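Local coordinates for DNA repair protein rad60 (Schizosaccharomyces pombe, PDB 3GOE), which is required for repair of DNA double-strand breaks by recombination between sister chromatids; this piece is its C-terminal SUMO-like domain, at residues 24-29 / 33-38. Sequence-based numbering, arbitrary orientation.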
ATOM      1  N   LEU A  24       5.906   0.640   5.561  1.00 14.64           N
ATOM      2  CA  LEU A  24       5.015  -0.399   6.119  1.00 16.83           C
ATOM      3  C   LEU A  24       5.432  -1.759   5.650  1.00 13.90           C
ATOM      4  O   LEU A  24       5.909  -1.867   4.540  1.00 16.92           O
ATOM      5  CB  LEU A  24       3.469  -0.250   5.759  1.00 20.78           C
ATOM      6  CG  LEU A  24       2.838   1.016   5.975  1.00 17.52           C
ATOM      7  CD1 LEU A  24       3.245   2.001   4.878  1.00 29.21           C
ATOM      8  CD2 LEU A  24       1.360   0.744   5.878  1.00 22.61           C
ATOM      9  N   SER A  25       5.228  -2.773   6.461  1.00 10.83           N
ATOM     10  CA  SER A  25       5.458  -4.152   6.046  1.00 10.81           C
ATOM     11  C   SER A  25       4.072  -4.780   6.109  1.00 11.82           C
ATOM     12  O   SER A  25       3.459  -4.966   7.151  1.00 18.42           O
ATOM     13  CB  SER A  25       6.431  -4.822   6.946  1.00 10.05           C
ATOM     14  OG  SER A  25       6.164  -4.626   8.320  1.00 11.57           O
ATOM     15  N   ILE A  26       3.530  -5.055   4.935  1.00 10.40           N
ATOM     16  CA  ILE A  26       2.159  -5.508   4.939  0.50 11.65           C
ATOM     17  C   ILE A  26       1.999  -6.842   4.180  1.00  9.65           C
ATOM     18  O   ILE A  26       2.788  -7.221   3.323  1.00  9.88           O
ATOM     19  CB  ILE A  26       1.024  -4.618   4.414  0.50 12.15           C
ATOM     20  CG1 ILE A  26       1.194  -4.395   2.915  0.50 16.46           C
ATOM     21  CG2 ILE A  26       0.883  -3.379   5.280  0.50 14.40           C
ATOM     22  CD1 ILE A  26      -0.177  -4.145   2.295  0.50 25.27           C
ATOM     23  N   PRO A  27       1.005  -7.599   4.592  1.00  9.21           N
ATOM     24  CA  PRO A  27       0.736  -8.885   3.916  1.00  9.34           C
ATOM     25  C   PRO A  27       0.299  -8.701   2.486  1.00  8.76           C
ATOM     26  O   PRO A  27      -0.531  -7.862   2.176  1.00 10.07           O
ATOM     27  CB  PRO A  27      -0.393  -9.484   4.769  1.00 11.39           C
ATOM     28  CG  PRO A  27      -0.250  -8.829   6.105  1.00 12.63           C
ATOM     29  CD  PRO A  27       0.162  -7.457   5.801  1.00 11.14           C
ATOM     30  N   VAL A  28       0.835  -9.544   1.614  1.00  9.30           N
ATOM     31  CA  VAL A  28       0.481  -9.437   0.201  1.00  9.91           C
ATOM     32  C   VAL A  28      -0.918  -9.923  -0.100  1.00  9.43           C
ATOM     33  O   VAL A  28      -1.464  -9.636  -1.153  1.00 10.81           O
ATOM     34  CB  VAL A  28       1.519 -10.187  -0.669  1.00 12.15           C
ATOM     35  CG1 VAL A  28       2.892  -9.545  -0.529  1.00 14.74           C
ATOM     36  CG2 VAL A  28       1.536 -11.678  -0.376  1.00 14.31           C
ATOM     37  N   ASP A  29      -1.595 -10.576   0.846  1.00  9.83           N
ATOM     38  CA  ASP A  29      -2.999 -10.885   0.705  1.00 11.33           C
ATOM     39  C   ASP A  29      -3.919  -9.730   1.157  1.00 10.45           C
ATOM     40  O   ASP A  29      -5.138  -9.841   0.944  1.00 13.07           O
ATOM     41  CB  ASP A  29      -3.325 -12.233   1.351  1.00 16.31           C
ATOM     42  CG  ASP A  29      -3.426 -12.217   2.830  1.00 20.45           C
ATOM     43  OD1 ASP A  29      -3.087 -11.210   3.472  1.00 31.35           O
ATOM     44  OD2 ASP A  29      -3.883 -13.295   3.357  1.00 29.51           O
ATOM     45  N   LYS A  33      -7.012  -1.397  -0.696  1.00  7.36           N
ATOM     46  CA  LYS A  33      -7.814  -0.650   0.277  1.00  7.36           C
ATOM     47  C   LYS A  33      -7.341  -0.943   1.695  1.00  6.95           C
ATOM     48  O   LYS A  33      -7.246  -0.027   2.521  1.00  7.52           O
ATOM     49  CB  LYS A  33      -9.305  -0.995   0.113  1.00  8.55           C
ATOM     50  CG  LYS A  33     -10.183  -0.113   0.984  1.00 11.42           C
ATOM     51  CD  LYS A  33     -11.622  -0.444   0.807  1.00 18.12           C
ATOM     52  CE  LYS A  33     -12.345   0.226  -0.295  1.00 35.31           C
ATOM     53  NZ  LYS A  33     -13.797   0.033   0.127  1.00 47.69           N
ATOM     54  N   ASP A  34      -7.046  -2.182   2.023  1.00  7.20           N
ATOM     55  CA  ASP A  34      -6.536  -2.564   3.318  1.00  7.17           C
ATOM     56  C   ASP A  34      -5.232  -1.795   3.599  1.00  6.93           C
ATOM     57  O   ASP A  34      -4.997  -1.311   4.706  1.00  7.45           O
ATOM     58  CB  ASP A  34      -6.262  -4.050   3.392  1.00  7.78           C
ATOM     59  CG  ASP A  34      -7.433  -4.981   3.435  1.00  9.06           C
ATOM     60  OD1 ASP A  34      -8.498  -4.592   3.980  1.00 11.01           O
ATOM     61  OD2 ASP A  34      -7.271  -6.138   2.996  1.00 11.11           O
ATOM     62  N   LEU A  35      -4.328  -1.746   2.603  1.00  7.09           N
ATOM     63  CA  LEU A  35      -3.076  -1.015   2.736  1.00  6.73           C
ATOM     64  C   LEU A  35      -3.342   0.451   3.075  1.00  6.97           C
ATOM     65  O   LEU A  35      -2.680   1.023   3.947  1.00  7.46           O
ATOM     66  CB  LEU A  35      -2.273  -1.177   1.442  1.00  7.44           C
ATOM     67  CG  LEU A  35      -0.998  -0.341   1.307  1.00  8.47           C
ATOM     68  CD1 LEU A  35      -0.029  -0.538   2.473  1.00  9.70           C
ATOM     69  CD2 LEU A  35      -0.346  -0.649  -0.037  1.00 10.57           C
ATOM     70  N   ILE A  36      -4.318   1.059   2.383  1.00  7.04           N
ATOM     71  CA  ILE A  36      -4.676   2.430   2.698  1.00  6.95           C
ATOM     72  C   ILE A  36      -5.210   2.583   4.085  1.00  6.91           C
ATOM     73  O   ILE A  36      -4.851   3.505   4.837  1.00  7.32           O
ATOM     74  CB  ILE A  36      -5.657   3.010   1.626  1.00  7.40           C
ATOM     75  CG1 ILE A  36      -5.039   3.001   0.244  1.00  8.01           C
ATOM     76  CG2 ILE A  36      -6.074   4.405   2.022  1.00  9.01           C
ATOM     77  CD1 ILE A  36      -6.044   3.279  -0.870  1.00  9.55           C
ATOM     78  N   LYS A  37      -6.115   1.683   4.512  1.00  6.79           N
ATOM     79  CA  LYS A  37      -6.661   1.724   5.854  1.00  7.14           C
ATOM     80  C   LYS A  37      -5.543   1.635   6.901  1.00  6.83           C
ATOM     81  O   LYS A  37      -5.594   2.312   7.929  1.00  7.91           O
ATOM     82  CB  LYS A  37      -7.676   0.613   6.100  1.00  8.34           C
ATOM     83  CG  LYS A  37      -8.986   0.801   5.385  1.00  9.71           C
ATOM     84  CD  LYS A  37      -9.934  -0.377   5.663  1.00 14.14           C
ATOM     85  CE  LYS A  37     -11.316  -0.170   5.123  1.00 18.50           C
ATOM     86  NZ  LYS A  37     -12.135  -1.349   5.454  1.00 35.63           N
ATOM     87  N   ARG A  38      -4.586   0.754   6.681  1.00  6.88           N
ATOM     88  CA  ARG A  38      -3.470   0.575   7.618  1.00  7.27           C
ATOM     89  C   ARG A  38      -2.576   1.812   7.625  1.00  6.96           C
ATOM     90  O   ARG A  38      -2.156   2.265   8.690  1.00  7.86           O
ATOM     91  CB  ARG A  38      -2.712  -0.701   7.253  1.00  8.05           C
ATOM     92  CG  ARG A  38      -1.516  -0.947   8.161  1.00  9.43           C
ATOM     93  CD  ARG A  38      -1.836  -1.161   9.616  1.00 10.81           C
ATOM     94  NE  ARG A  38      -2.703  -2.290   9.906  1.00 10.86           N
ATOM     95  CZ  ARG A  38      -2.304  -3.555  10.003  1.00 11.36           C
ATOM     96  NH1 ARG A  38      -1.063  -3.905   9.794  1.00 13.77           N
ATOM     97  NH2 ARG A  38      -3.188  -4.534  10.307  1.00 11.97           N
TER
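I26 sets its terminal methyl against the flank of L35, the two side chains crossing at about a right angle: CD1 of I26 is 3.6 Å from CD1 of L35 and 3.7 Å from CB of L35. The same leucine methyl also takes the flank of the isoleucine, with I26 CG1 and I26 CG2 each 4.1 Å from L35 CD1. CG of L35 stands anti to its own backbone N (chi1 173°), which swings the isopropyl end toward the strand. Two residues before I26 on the strand, L24 brings a single methyl, CD2, against both L35 CD1 (3.9 Å) and the aliphatic CG of R38 (4.0 Å). Strand 22-27 and helix 32-43 are the second strand and the main helix of the ubiquitin-like beta-grasp fold, in which the sheet wraps round the helix; here strand 24-27 and helix 33-38 run at 143° to each other, their axes 9.7 Å apart. L35 also touches L12 of the adjacent strand 9-16 and L53 of strand 52-55, while L24 rests on L14, so the apolar contact continues into the buried core of the domain. R38 covers the margin with its CG methylene, its chain bent at chi2 and chi3 and the guanidinium carried beyond the leucine–isoleucine layer. Near the helix start, D34 OD2 accepts a hydrogen bond from T31 N.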